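PDB 3WQF: D-threo-3-hydroxyaspartate dehydratase from Delftia, which uses pyridoxal 5'-phosphate and a divalent metal ion to convert D-threo-3-hydroxyaspartate into oxaloacetate and ammonia, and also acts on D-serine. Local coordinates for the interface of chains A and B. Numbering follows the deposited sequence. Chains: chain A/B, D-threo-3-hydroxyaspartate dehydratase.

Contact 1: the interface of chains A and B. Residues chain A 53, 56, 75-76, 95, 390; chain B 329-331.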
loop_
_atom_site.group_PDB
_atom_site.type_symbol
_atom_site.label_atom_id
_atom_site.label_comp_id
_atom_site.label_asym_id
_atom_site.label_seq_id
_atom_site.Cartn_x
_atom_site.Cartn_y
_atom_site.Cartn_z
ATOM N N LYS A 53 -2.319 -12.149 8.755
ATOM C CA LYS A 53 -2.135 -11.210 7.636
ATOM C C LYS A 53 -2.277 -9.771 8.075
ATOM O O LYS A 53 -1.834 -8.868 7.364
ATOM C CB LYS A 53 -3.104 -11.462 6.476
ATOM C CG LYS A 53 -4.546 -10.996 6.741
ATOM C CD LYS A 53 -5.349 -11.304 5.462
ATOM C CE LYS A 53 -6.750 -10.689 5.486
ATOM N NZ LYS A 53 -7.770 -11.770 5.636
ATOM N N LYS A 56 1.610 -9.622 10.180
ATOM C CA LYS A 56 2.740 -10.410 9.768
ATOM C C LYS A 56 3.958 -10.247 10.690
ATOM O O LYS A 56 5.103 -9.993 10.207
ATOM C CB LYS A 56 3.113 -10.089 8.320
ATOM C CG LYS A 56 1.914 -10.166 7.381
ATOM C CD LYS A 56 2.385 -10.111 5.920
ATOM C CE LYS A 56 1.154 -10.052 4.988
ATOM N NZ LYS A 56 1.519 -10.386 3.570
ATOM N N SER A 75 -1.998 -15.852 4.689
ATOM C CA SER A 75 -2.519 -15.508 3.371
ATOM C C SER A 75 -1.591 -15.821 2.224
ATOM O O SER A 75 -2.011 -15.655 1.072
ATOM C CB SER A 75 -3.031 -14.017 3.306
ATOM O OG SER A 75 -2.017 -13.060 3.565
ATOM N N THR A 76 -0.383 -16.328 2.515
ATOM C CA THR A 76 0.653 -16.624 1.502
ATOM C C THR A 76 1.557 -17.698 2.089
ATOM O O THR A 76 1.671 -17.810 3.323
ATOM C CB THR A 76 1.581 -15.404 1.228
ATOM O OG1 THR A 76 2.211 -14.994 2.449
ATOM C CG2 THR A 76 0.781 -14.176 0.760
ATOM N N VAL A 95 -6.138 -19.654 1.269
ATOM C CA VAL A 95 -6.321 -19.011 -0.025
ATOM C C VAL A 95 -6.349 -20.157 -1.002
ATOM O O VAL A 95 -5.501 -21.034 -0.919
ATOM C CB VAL A 95 -5.172 -18.034 -0.427
ATOM C CG1 VAL A 95 -5.376 -17.537 -1.872
ATOM C CG2 VAL A 95 -5.154 -16.838 0.473
ATOM N N TRP A 390 6.226 -11.463 -1.096
ATOM C CA TRP A 390 5.752 -12.859 -1.386
ATOM C C TRP A 390 6.874 -13.854 -1.458
ATOM O O TRP A 390 8.045 -13.525 -1.273
ATOM C CB TRP A 390 4.929 -12.963 -2.717
ATOM C CG TRP A 390 3.657 -12.205 -2.575
ATOM C CD1 TRP A 390 2.416 -12.687 -2.201
ATOM C CD2 TRP A 390 3.516 -10.746 -2.628
ATOM N NE1 TRP A 390 1.510 -11.665 -2.096
ATOM C CE2 TRP A 390 2.104 -10.468 -2.316
ATOM C CE3 TRP A 390 4.383 -9.677 -2.925
ATOM C CZ2 TRP A 390 1.597 -9.164 -2.301
ATOM C CZ3 TRP A 390 3.876 -8.379 -2.889
ATOM C CH2 TRP A 390 2.513 -8.122 -2.594
ATOM O OXT TRP A 390 6.636 -15.028 -1.751
ATOM N N GLN B 329 -7.604 -8.885 0.102
ATOM C CA GLN B 329 -6.170 -8.706 0.396
ATOM C C GLN B 329 -5.216 -9.490 -0.562
ATOM O O GLN B 329 -4.314 -8.908 -1.199
ATOM C CB GLN B 329 -5.861 -8.993 1.863
ATOM C CG GLN B 329 -4.504 -8.444 2.272
ATOM C CD GLN B 329 -4.357 -8.286 3.782
ATOM O OE1 GLN B 329 -5.293 -7.866 4.453
ATOM N NE2 GLN B 329 -3.185 -8.650 4.318
ATOM N N GLU B 330 -5.430 -10.793 -0.649
ATOM C CA GLU B 330 -4.642 -11.602 -1.581
ATOM C C GLU B 330 -5.492 -12.233 -2.753
ATOM O O GLU B 330 -5.024 -13.194 -3.372
ATOM C CB GLU B 330 -3.860 -12.696 -0.799
ATOM C CG GLU B 330 -2.843 -12.149 0.215
ATOM C CD GLU B 330 -1.624 -11.509 -0.434
ATOM O OE1 GLU B 330 -1.330 -11.802 -1.635
ATOM O OE2 GLU B 330 -0.970 -10.680 0.272
ATOM N N HIS B 331 -6.727 -11.717 -2.991
ATOM C CA HIS B 331 -7.665 -12.225 -4.055
ATOM C C HIS B 331 -8.054 -11.071 -4.932
ATOM O O HIS B 331 -8.563 -10.052 -4.422
ATOM C CB HIS B 331 -9.017 -12.720 -3.501
ATOM C CG HIS B 331 -8.944 -13.922 -2.618
ATOM N ND1 HIS B 331 -8.499 -13.859 -1.341
ATOM C CD2 HIS B 331 -9.347 -15.253 -2.836
ATOM C CE1 HIS B 331 -8.566 -15.097 -0.785
ATOM N NE2 HIS B 331 -9.090 -15.945 -1.703
HETATM O O HOH W 1 -1.247 -10.686 2.861
#
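A:Trp390 and B:Glu330 of this fold-type III pyridoxal phosphate enzyme of the DSD1 family meet across the two-fold interface of the deposited dimer, which may not be the form in solution, since the enzyme is a monomer; here loop residues of one chain approach the cofactor-lysine region of the other. A direct polar link is a nearly straight hydrogen bond, 172° at the hydrogen, from the indole nitrogen NE1 of the C-terminal A:Trp390 to the carboxylate oxygen OE1 of B:Glu330 at 2.9 Å. The oxygen lies at the edge of the indole, in the ring plane, while the carboxylate is turned by 66° against the ring and is met on its syn side, somewhat out of plane. B:Glu330 is folded to reach it: CG is anti to its own carbonyl carbon, and a bend at chi2 (-71°) swings the carboxylate round. A weak hydrogen bond at 3.3 Å runs from the amide NE2 of B:Gln329 to the A:Lys53 carbonyl O.

Water-mediated bonds occupy the other oxygen. OE2 of B:Glu330 lies 2.6 Å from water 1, which also meets the hydroxyl OG of A:Ser75 at 2.6 Å and the side-chain amine NZ of A:Lys56 at 2.9 Å. The amide NE2 of B:Gln329 joins as a further, longer partner of the same water, so groups from both chains grip one bridging molecule. A:Lys56 and B:Glu330 point at each other tip to tip without contact between their charged atoms, and their opposite charges probably favour each other through the water.

Packing fills in around these bonds. The extended B:Gln329 lays its amide obliquely across the aliphatic stem of A:Lys53, the lysine inferred to carry pyridoxal phosphate, with CD of each residue 3.6 Å apart. Next to it, the A:Ser75 CB touches CG of B:Glu330 at 3.6 Å, while the methyl CG2 of A:Thr76 rests against the carboxylate carbon. Farther along, A:Val95 CG2 meets the imidazole CE1 of B:His331 tip to tip at 4.0 Å.

Contact 2: the interface of chains A and B. Residues chain A 19-21, 287, 291-292, 330, 369; chain B 76, 101, 390.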
loop_
_atom_site.group_PDB
_atom_site.type_symbol
_atom_site.label_atom_id
_atom_site.label_comp_id
_atom_site.label_asym_id
_atom_site.label_seq_id
_atom_site.Cartn_x
_atom_site.Cartn_y
_atom_site.Cartn_z
ATOM N N ASP A 19 12.030 8.527 14.434
ATOM C CA ASP A 19 11.784 9.217 13.181
ATOM C C ASP A 19 10.361 8.974 12.758
ATOM O O ASP A 19 9.748 8.010 13.152
ATOM C CB ASP A 19 12.788 8.829 12.060
ATOM C CG ASP A 19 12.717 9.863 10.817
ATOM O OD1 ASP A 19 12.301 11.046 11.002
ATOM O OD2 ASP A 19 13.074 9.497 9.661
ATOM N N THR A 20 9.784 9.891 12.009
ATOM C CA THR A 20 8.417 9.739 11.576
ATOM C C THR A 20 8.404 9.693 10.025
ATOM O O THR A 20 9.288 10.253 9.355
ATOM C CB THR A 20 7.550 10.954 12.004
ATOM O OG1 THR A 20 8.226 12.154 11.639
ATOM C CG2 THR A 20 7.267 10.958 13.481
ATOM N N PRO A 21 7.360 9.085 9.450
ATOM C CA PRO A 21 6.247 8.399 10.153
ATOM C C PRO A 21 6.691 7.044 10.650
ATOM O O PRO A 21 7.655 6.499 10.098
ATOM C CB PRO A 21 5.231 8.171 9.041
ATOM C CG PRO A 21 6.059 8.210 7.751
ATOM C CD PRO A 21 7.299 8.986 7.977
ATOM N N ASP A 287 4.208 14.548 7.705
ATOM C CA ASP A 287 5.017 13.679 6.867
ATOM C C ASP A 287 4.432 12.269 6.818
ATOM O O ASP A 287 5.140 11.362 6.461
ATOM C CB ASP A 287 6.476 13.606 7.362
ATOM C CG ASP A 287 6.579 13.156 8.797
ATOM O OD1 ASP A 287 5.521 12.821 9.439
ATOM O OD2 ASP A 287 7.718 13.149 9.321
ATOM N N MET A 291 1.849 6.966 1.270
ATOM C CA MET A 291 2.864 5.907 1.522
ATOM C C MET A 291 2.892 5.415 2.973
ATOM O O MET A 291 3.201 4.245 3.247
ATOM C CB MET A 291 4.234 6.347 1.127
ATOM C CG MET A 291 5.205 5.172 1.078
ATOM S SD MET A 291 4.887 3.937 -0.240
ATOM C CE MET A 291 5.286 4.915 -1.699
ATOM N N ALA A 292 2.601 6.294 3.922
ATOM C CA ALA A 292 2.493 5.819 5.286
ATOM C C ALA A 292 1.101 5.222 5.598
ATOM O O ALA A 292 1.028 4.161 6.231
ATOM C CB ALA A 292 2.819 6.945 6.246
ATOM N N GLU A 330 4.067 11.483 0.115
ATOM C CA GLU A 330 4.793 11.654 1.368
ATOM C C GLU A 330 4.356 12.802 2.281
ATOM O O GLU A 330 5.068 12.998 3.280
ATOM C CB GLU A 330 6.339 11.704 1.133
ATOM C CG GLU A 330 7.064 10.335 0.894
ATOM C CD GLU A 330 6.928 9.215 1.970
ATOM O OE1 GLU A 330 6.728 9.423 3.236
ATOM O OE2 GLU A 330 7.059 8.036 1.548
ATOM N N PHE A 369 4.915 -0.490 6.309
ATOM C CA PHE A 369 6.098 -0.347 7.158
ATOM C C PHE A 369 6.945 -1.607 7.287
ATOM O O PHE A 369 6.407 -2.743 7.430
ATOM C CB PHE A 369 5.647 0.045 8.562
ATOM C CG PHE A 369 5.019 1.429 8.619
ATOM C CD1 PHE A 369 3.710 1.625 8.192
ATOM C CD2 PHE A 369 5.758 2.548 9.040
ATOM C CE1 PHE A 369 3.119 2.865 8.215
ATOM C CE2 PHE A 369 5.160 3.800 9.082
ATOM C CZ PHE A 369 3.844 3.953 8.666
ATOM N N THR B 76 12.381 10.773 0.670
ATOM C CA THR B 76 12.681 10.485 2.064
ATOM C C THR B 76 14.181 10.524 2.164
ATOM O O THR B 76 14.862 10.387 1.150
ATOM C CB THR B 76 12.274 9.043 2.535
ATOM O OG1 THR B 76 12.933 8.054 1.705
ATOM C CG2 THR B 76 10.758 8.869 2.439
ATOM N N ARG B 101 15.034 16.111 11.599
ATOM C CA ARG B 101 15.803 15.314 10.618
ATOM C C ARG B 101 17.137 15.939 10.308
ATOM O O ARG B 101 17.878 15.400 9.494
ATOM C CB ARG B 101 15.041 15.017 9.321
ATOM C CG ARG B 101 14.149 13.808 9.498
ATOM C CD ARG B 101 13.451 13.394 8.228
ATOM N NE ARG B 101 12.194 14.090 7.953
ATOM C CZ ARG B 101 10.969 13.690 8.377
ATOM N NH1 ARG B 101 10.812 12.592 9.154
ATOM N NH2 ARG B 101 9.891 14.419 8.022
ATOM N N TRP B 390 11.146 3.799 5.894
ATOM C CA TRP B 390 11.730 5.141 6.226
ATOM C C TRP B 390 13.051 5.076 6.958
ATOM O O TRP B 390 13.523 4.038 7.441
ATOM C CB TRP B 390 10.746 6.070 7.033
ATOM C CG TRP B 390 9.565 6.450 6.173
ATOM C CD1 TRP B 390 9.376 7.618 5.396
ATOM C CD2 TRP B 390 8.390 5.591 5.896
ATOM N NE1 TRP B 390 8.173 7.536 4.690
ATOM C CE2 TRP B 390 7.535 6.340 4.965
ATOM C CE3 TRP B 390 7.981 4.325 6.323
ATOM C CZ2 TRP B 390 6.338 5.817 4.505
ATOM C CZ3 TRP B 390 6.793 3.819 5.822
ATOM C CH2 TRP B 390 5.987 4.551 4.960
ATOM O OXT TRP B 390 13.660 6.145 7.132
#
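B:Trp390 of this DSD1-family, fold-type III pyridoxal phosphate enzyme inserts its indole among A:Pro21, A:Met291, A:Ala292, A:Glu330 and A:Phe369 at the interface of the deposited dimer. A:Pro21, which follows a cis peptide bond, crosses the indole at about a right angle and sets CD over the five-membered ring in a CH-pi contact, 3.7 Å from its centroid. The far rim of the indole fits against A:Phe369, CZ3 standing over one phenyl face 3.6 Å from CD2, while A:Met291, its CG anti to the backbone N (chi1 -167°), brings CG within 3.7 Å of CZ2. A:Glu330 meets the ring at its edge: indole NE1 donates in plane to OE1 at 2.8 Å, with the carboxylate turned by 71°.

Beside this packing, B:Arg101 bends at chi3 (-86°) and presents its guanidinium to A:Asp287 end-on, NH2 and NH1 both reaching OD2 in the guanidinium plane, NH2 at 2.8 Å. The hydroxyl OG1 of A:Thr20 holds OD2 on its syn lone pair at 2.6 Å, leaving the anti lone pair to NH2. A:Asp19 crosses the arginine at about a right angle, its OD1 forming a salt bridge with NH1 at 2.8 Å; NH1 also donates to the carbonyl O of A:Thr20. A leucine in place of B:Arg101 would probably leave the neighbouring carboxylates of A:Asp19 and A:Asp287 without their shared positive mate.

Contact 1 and contact 2 lie about 25 Å apart, measured between the centres of their C-alpha atoms, and overlap in part under the two-fold symmetry of the interface. They share residues 76, 330 and 390 with the chains exchanged, so the tryptophan–glutamate pairing occurs once in each. Around this repeated core, contact 1 takes in the neighbourhood of the cofactor lysine, whereas contact 2 takes in the arginine of the 3-10 helix 99-101 and residues of helix 290-293. Each chain therefore contributes its C-terminus to its partner. The enzyme is a monomer, so the pairing may belong to the crystal; the structure alone does not settle this.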